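PDB 5X2H: CRISPR-associated endonuclease Cas9 from Campylobacter jejuni subsp. jejuni serotype O:2, which cuts both strands of invading DNA under the guidance of crRNA and tracrRNA, using separate RuvC-like and HNH nuclease domains. Local coordinates for residues V458-R466 and Y493-T502. Numbering follows the deposited sequence.
Sequences VLRAIKEYR and YIARLVLNYT. With nucleotides of chain B.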
loop_
_atom_site.group_PDB
_atom_site.type_symbol
_atom_site.label_atom_id
_atom_site.label_comp_id
_atom_site.label_asym_id
_atom_site.label_seq_id
_atom_site.Cartn_x
_atom_site.Cartn_y
_atom_site.Cartn_z
ATOM N N VAL A 458 -0.962 -10.852 1.143
ATOM C CA VAL A 458 -0.446 -12.162 0.761
ATOM C C VAL A 458 0.846 -12.464 1.509
ATOM O O VAL A 458 1.035 -13.573 2.027
ATOM C CB VAL A 458 -0.253 -12.239 -0.763
ATOM C CG1 VAL A 458 0.263 -13.611 -1.159
ATOM C CG2 VAL A 458 -1.559 -11.935 -1.476
ATOM N N LEU A 459 1.750 -11.482 1.588
ATOM C CA LEU A 459 2.987 -11.670 2.340
ATOM C C LEU A 459 2.706 -12.030 3.794
ATOM O O LEU A 459 3.443 -12.825 4.391
ATOM C CB LEU A 459 3.846 -10.407 2.260
ATOM C CG LEU A 459 4.294 -9.975 0.861
ATOM C CD1 LEU A 459 4.984 -8.620 0.913
ATOM C CD2 LEU A 459 5.214 -11.022 0.244
ATOM N N ARG A 460 1.643 -11.465 4.372
ATOM C CA ARG A 460 1.284 -11.777 5.751
ATOM C C ARG A 460 0.894 -13.243 5.901
ATOM O O ARG A 460 1.367 -13.932 6.813
ATOM C CB ARG A 460 0.141 -10.872 6.208
ATOM C CG ARG A 460 -0.360 -11.190 7.604
ATOM C CD ARG A 460 0.490 -10.510 8.655
ATOM N NE ARG A 460 -0.132 -9.277 9.127
ATOM C CZ ARG A 460 0.479 -8.373 9.886
ATOM N NH1 ARG A 460 -0.170 -7.282 10.274
ATOM N NH2 ARG A 460 1.742 -8.557 10.250
ATOM N N ALA A 461 0.029 -13.735 5.011
ATOM C CA ALA A 461 -0.438 -15.113 5.108
ATOM C C ALA A 461 0.702 -16.102 4.908
ATOM O O ALA A 461 0.772 -17.126 5.599
ATOM C CB ALA A 461 -1.546 -15.360 4.085
ATOM N N ILE A 462 1.602 -15.818 3.966
ATOM C CA ILE A 462 2.726 -16.712 3.719
ATOM C C ILE A 462 3.666 -16.728 4.917
ATOM O O ILE A 462 4.211 -17.776 5.283
ATOM C CB ILE A 462 3.454 -16.300 2.428
ATOM C CG1 ILE A 462 2.493 -16.368 1.242
ATOM C CG2 ILE A 462 4.671 -17.181 2.188
ATOM C CD1 ILE A 462 3.115 -15.951 -0.071
ATOM N N LYS A 463 3.860 -15.571 5.550
ATOM C CA LYS A 463 4.722 -15.499 6.725
ATOM C C LYS A 463 4.194 -16.387 7.846
ATOM O O LYS A 463 4.940 -17.185 8.426
ATOM C CB LYS A 463 4.842 -14.046 7.186
ATOM C CG LYS A 463 5.365 -13.863 8.597
ATOM C CD LYS A 463 4.271 -13.341 9.513
ATOM C CE LYS A 463 4.850 -12.638 10.727
ATOM N NZ LYS A 463 4.332 -11.247 10.824
ATOM N N GLU A 464 2.899 -16.273 8.151
ATOM C CA GLU A 464 2.313 -17.094 9.205
ATOM C C GLU A 464 2.291 -18.567 8.824
ATOM O O GLU A 464 2.370 -19.432 9.704
ATOM C CB GLU A 464 0.902 -16.604 9.531
ATOM C CG GLU A 464 0.860 -15.256 10.233
ATOM C CD GLU A 464 1.453 -15.302 11.633
ATOM O OE1 GLU A 464 2.045 -14.289 12.063
ATOM O OE2 GLU A 464 1.330 -16.351 12.303
ATOM N N TYR A 465 2.180 -18.876 7.530
ATOM C CA TYR A 465 2.304 -20.265 7.106
ATOM C C TYR A 465 3.699 -20.800 7.395
ATOM O O TYR A 465 3.849 -21.916 7.905
ATOM C CB TYR A 465 1.975 -20.399 5.619
ATOM C CG TYR A 465 2.481 -21.681 4.995
ATOM C CD1 TYR A 465 1.855 -22.898 5.248
ATOM C CD2 TYR A 465 3.584 -21.677 4.149
ATOM C CE1 TYR A 465 2.318 -24.074 4.680
ATOM C CE2 TYR A 465 4.054 -22.846 3.575
ATOM C CZ TYR A 465 3.417 -24.041 3.841
ATOM O OH TYR A 465 3.882 -25.206 3.269
ATOM N N ARG A 466 4.732 -20.010 7.089
ATOM C CA ARG A 466 6.099 -20.450 7.340
ATOM C C ARG A 466 6.360 -20.628 8.830
ATOM O O ARG A 466 6.976 -21.616 9.245
ATOM C CB ARG A 466 7.092 -19.454 6.738
ATOM C CG ARG A 466 8.512 -19.638 7.241
ATOM C CD ARG A 466 9.486 -18.704 6.551
ATOM N NE ARG A 466 10.848 -18.906 7.036
ATOM C CZ ARG A 466 11.393 -18.219 8.035
ATOM N NH1 ARG A 466 10.692 -17.277 8.651
ATOM N NH2 ARG A 466 12.638 -18.471 8.415
ATOM N N TYR A 493 -4.775 -18.815 -6.625
ATOM C CA TYR A 493 -3.372 -18.750 -7.019
ATOM C C TYR A 493 -2.444 -18.696 -5.814
ATOM O O TYR A 493 -1.279 -19.091 -5.925
ATOM C CB TYR A 493 -3.131 -17.535 -7.922
ATOM C CG TYR A 493 -2.973 -16.228 -7.171
ATOM C CD1 TYR A 493 -4.083 -15.512 -6.737
ATOM C CD2 TYR A 493 -1.712 -15.708 -6.899
ATOM C CE1 TYR A 493 -3.940 -14.317 -6.049
ATOM C CE2 TYR A 493 -1.561 -14.517 -6.212
ATOM C CZ TYR A 493 -2.678 -13.825 -5.791
ATOM O OH TYR A 493 -2.531 -12.637 -5.108
ATOM N N ILE A 494 -2.932 -18.216 -4.667
ATOM C CA ILE A 494 -2.103 -18.179 -3.467
ATOM C C ILE A 494 -1.779 -19.591 -2.994
ATOM O O ILE A 494 -0.699 -19.838 -2.442
ATOM C CB ILE A 494 -2.796 -17.352 -2.369
ATOM C CG1 ILE A 494 -3.163 -15.967 -2.904
ATOM C CG2 ILE A 494 -1.904 -17.226 -1.142
ATOM C CD1 ILE A 494 -3.813 -15.062 -1.874
ATOM N N ALA A 495 -2.695 -20.542 -3.205
ATOM C CA ALA A 495 -2.398 -21.931 -2.876
ATOM C C ALA A 495 -1.321 -22.489 -3.794
ATOM O O ALA A 495 -0.379 -23.143 -3.333
ATOM C CB ALA A 495 -3.665 -22.781 -2.963
ATOM N N ARG A 496 -1.446 -22.238 -5.100
ATOM C CA ARG A 496 -0.421 -22.671 -6.043
ATOM C C ARG A 496 0.918 -22.010 -5.745
ATOM O O ARG A 496 1.974 -22.613 -5.972
ATOM C CB ARG A 496 -0.876 -22.368 -7.471
ATOM C CG ARG A 496 0.098 -22.796 -8.552
ATOM C CD ARG A 496 0.470 -24.265 -8.431
ATOM N NE ARG A 496 -0.696 -25.142 -8.474
ATOM C CZ ARG A 496 -0.627 -26.467 -8.556
ATOM N NH1 ARG A 496 -1.738 -27.193 -8.590
ATOM N NH2 ARG A 496 0.554 -27.068 -8.611
ATOM N N LEU A 497 0.895 -20.783 -5.218
ATOM C CA LEU A 497 2.132 -20.101 -4.856
ATOM C C LEU A 497 2.776 -20.745 -3.636
ATOM O O LEU A 497 3.980 -21.028 -3.633
ATOM C CB LEU A 497 1.854 -18.621 -4.597
ATOM C CG LEU A 497 3.068 -17.749 -4.274
ATOM C CD1 LEU A 497 4.047 -17.739 -5.442
ATOM C CD2 LEU A 497 2.620 -16.346 -3.942
ATOM N N VAL A 498 1.989 -20.972 -2.582
ATOM C CA VAL A 498 2.519 -21.606 -1.378
ATOM C C VAL A 498 3.028 -23.006 -1.693
ATOM O O VAL A 498 4.047 -23.451 -1.149
ATOM C CB VAL A 498 1.445 -21.624 -0.273
ATOM C CG1 VAL A 498 1.894 -22.479 0.897
ATOM C CG2 VAL A 498 1.143 -20.206 0.194
ATOM N N LEU A 499 2.340 -23.714 -2.590
ATOM C CA LEU A 499 2.745 -25.070 -2.945
ATOM C C LEU A 499 4.082 -25.072 -3.679
ATOM O O LEU A 499 4.989 -25.839 -3.330
ATOM C CB LEU A 499 1.655 -25.731 -3.788
ATOM C CG LEU A 499 1.903 -27.150 -4.304
ATOM C CD1 LEU A 499 0.650 -28.000 -4.141
ATOM C CD2 LEU A 499 2.345 -27.130 -5.762
ATOM N N ASN A 500 4.222 -24.227 -4.706
ATOM C CA ASN A 500 5.482 -24.159 -5.443
ATOM C C ASN A 500 6.614 -23.666 -4.552
ATOM O O ASN A 500 7.756 -24.125 -4.671
ATOM C CB ASN A 500 5.334 -23.250 -6.663
ATOM C CG ASN A 500 4.416 -23.829 -7.716
ATOM O OD1 ASN A 500 4.451 -25.027 -7.999
ATOM N ND2 ASN A 500 3.588 -22.977 -8.309
ATOM N N TYR A 501 6.313 -22.726 -3.655
ATOM C CA TYR A 501 7.309 -22.220 -2.720
ATOM C C TYR A 501 7.741 -23.295 -1.728
ATOM O O TYR A 501 8.897 -23.308 -1.291
ATOM C CB TYR A 501 6.736 -20.979 -2.028
ATOM C CG TYR A 501 7.320 -20.554 -0.696
ATOM C CD1 TYR A 501 8.691 -20.423 -0.504
ATOM C CD2 TYR A 501 6.479 -20.207 0.355
ATOM C CE1 TYR A 501 9.205 -20.007 0.718
ATOM C CE2 TYR A 501 6.980 -19.789 1.569
ATOM C CZ TYR A 501 8.339 -19.687 1.748
ATOM O OH TYR A 501 8.822 -19.270 2.968
ATOM N N THR A 502 6.849 -24.230 -1.399
ATOM C CA THR A 502 7.199 -25.266 -0.434
ATOM C C THR A 502 8.007 -26.389 -1.076
ATOM O O THR A 502 8.991 -26.857 -0.492
ATOM C CB THR A 502 5.935 -25.823 0.222
ATOM O OG1 THR A 502 5.202 -24.752 0.833
ATOM C CG2 THR A 502 6.292 -26.850 1.286
ATOM P P G B 72 4.760 -9.363 7.544
ATOM O OP1 G B 72 3.930 -10.592 7.523
ATOM O OP2 G B 72 4.823 -8.537 8.772
ATOM O "O5'" G B 72 6.265 -9.748 7.172
ATOM C "C5'" G B 72 6.576 -10.422 5.962
ATOM C "C4'" G B 72 8.063 -10.430 5.693
ATOM O "O4'" G B 72 8.565 -9.068 5.628
ATOM C "C3'" G B 72 8.937 -11.083 6.752
ATOM O "O3'" G B 72 8.948 -12.495 6.681
ATOM C "C2'" G B 72 10.293 -10.448 6.488
ATOM O "O2'" G B 72 10.900 -11.023 5.340
ATOM C "C1'" G B 72 9.881 -9.016 6.146
ATOM N N9 G B 72 9.881 -8.164 7.350
ATOM C C8 G B 72 8.797 -7.586 7.968
ATOM N N7 G B 72 9.124 -6.898 9.027
ATOM C C5 G B 72 10.502 -7.032 9.121
ATOM C C6 G B 72 11.421 -6.508 10.068
ATOM O O6 G B 72 11.197 -5.791 11.050
ATOM N N1 G B 72 12.729 -6.895 9.784
ATOM C C2 G B 72 13.109 -7.682 8.724
ATOM N N2 G B 72 14.420 -7.946 8.622
ATOM N N3 G B 72 12.262 -8.177 7.835
ATOM C C4 G B 72 10.986 -7.813 8.091
ATOM P P G B 1 -3.208 -25.463 -13.576
ATOM O OP1 G B 1 -4.123 -26.380 -12.850
ATOM O OP2 G B 1 -3.285 -23.998 -13.339
ATOM O "O5'" G B 1 -1.713 -25.930 -13.284
ATOM C "C5'" G B 1 -1.326 -26.378 -11.993
ATOM C "C4'" G B 1 0.068 -26.949 -12.008
ATOM O "O4'" G B 1 0.078 -28.194 -12.755
ATOM C "C3'" G B 1 1.126 -26.097 -12.694
ATOM O "O3'" G B 1 1.639 -25.069 -11.866
ATOM C "C2'" G B 1 2.167 -27.127 -13.101
ATOM O "O2'" G B 1 2.952 -27.509 -11.982
ATOM C "C1'" G B 1 1.277 -28.306 -13.493
ATOM N N9 G B 1 0.937 -28.278 -14.928
ATOM C C8 G B 1 -0.311 -28.075 -15.466
ATOM N N7 G B 1 -0.320 -28.101 -16.770
ATOM C C5 G B 1 1.004 -28.333 -17.118
ATOM C C6 G B 1 1.606 -28.460 -18.395
ATOM O O6 G B 1 1.072 -28.392 -19.509
ATOM N N1 G B 1 2.974 -28.690 -18.299
ATOM C C2 G B 1 3.673 -28.786 -17.123
ATOM N N2 G B 1 4.989 -29.012 -17.239
ATOM N N3 G B 1 3.125 -28.670 -15.923
ATOM C C4 G B 1 1.795 -28.446 -15.994
ATOM P P U B 74 13.468 -16.003 10.816
ATOM O OP1 U B 74 14.105 -17.310 10.513
ATOM O OP2 U B 74 11.993 -15.934 10.954
ATOM O "O5'" U B 74 14.115 -15.419 12.150
ATOM C "C5'" U B 74 15.523 -15.303 12.295
ATOM C "C4'" U B 74 15.893 -14.410 13.454
ATOM O "O4'" U B 74 15.310 -13.095 13.270
ATOM C "C3'" U B 74 15.397 -14.849 14.824
ATOM O "O3'" U B 74 16.238 -15.826 15.414
ATOM C "C2'" U B 74 15.357 -13.541 15.610
ATOM O "O2'" U B 74 16.642 -13.221 16.121
ATOM C "C1'" U B 74 14.999 -12.523 14.523
ATOM N N1 U B 74 13.569 -12.137 14.543
ATOM C C2 U B 74 13.193 -11.149 15.432
ATOM O O2 U B 74 13.980 -10.605 16.186
ATOM N N3 U B 74 11.860 -10.818 15.411
ATOM C C4 U B 74 10.885 -11.365 14.603
ATOM O O4 U B 74 9.722 -10.965 14.699
ATOM C C5 U B 74 11.355 -12.380 13.707
ATOM C C6 U B 74 12.646 -12.721 13.708
#
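Val458 CG2 and Ile494 CD1 meet tip to tip (3.9 Å) where helices 456-476 and 493-505 pack, their segments running 43° from parallel. One turn on, Ile462 sends CD1 across the end of Leu497 and brings CG2 obliquely to within 3.5 Å of Tyr501 CE2. Tyr465, its CG anti to the backbone N (chi1 162°), swings its ring over Val498, whose CG1 makes a CH-pi contact 3.7 Å from the centroid.

Tyr465 OH donates to Thr502 OG1 (2.8 Å), which in turn donates to Val498 O at 2.6 Å, tying the phenol to the second helix's backbone. Tyr501 OH packs on Arg466 CD and is hydrogen-bonded to Pro442 O.

Arg466 stretches out to grip the RNA phosphate of U74 of chain B in two nearly straight bonds, NH1 to OP2 (3.0 Å) and NH2 to OP1 (2.8 Å), while NE is held by Leu441 O. On the other helix, the Arg496 guanidinium lies with one face against the sugar of G1 of chain B.

Tyr465 and Val498 also touch Ile15 and Ile484 of the central strands, so the helix pair packs on the mixed sheet of the RNase H-like RuvC nuclease fold.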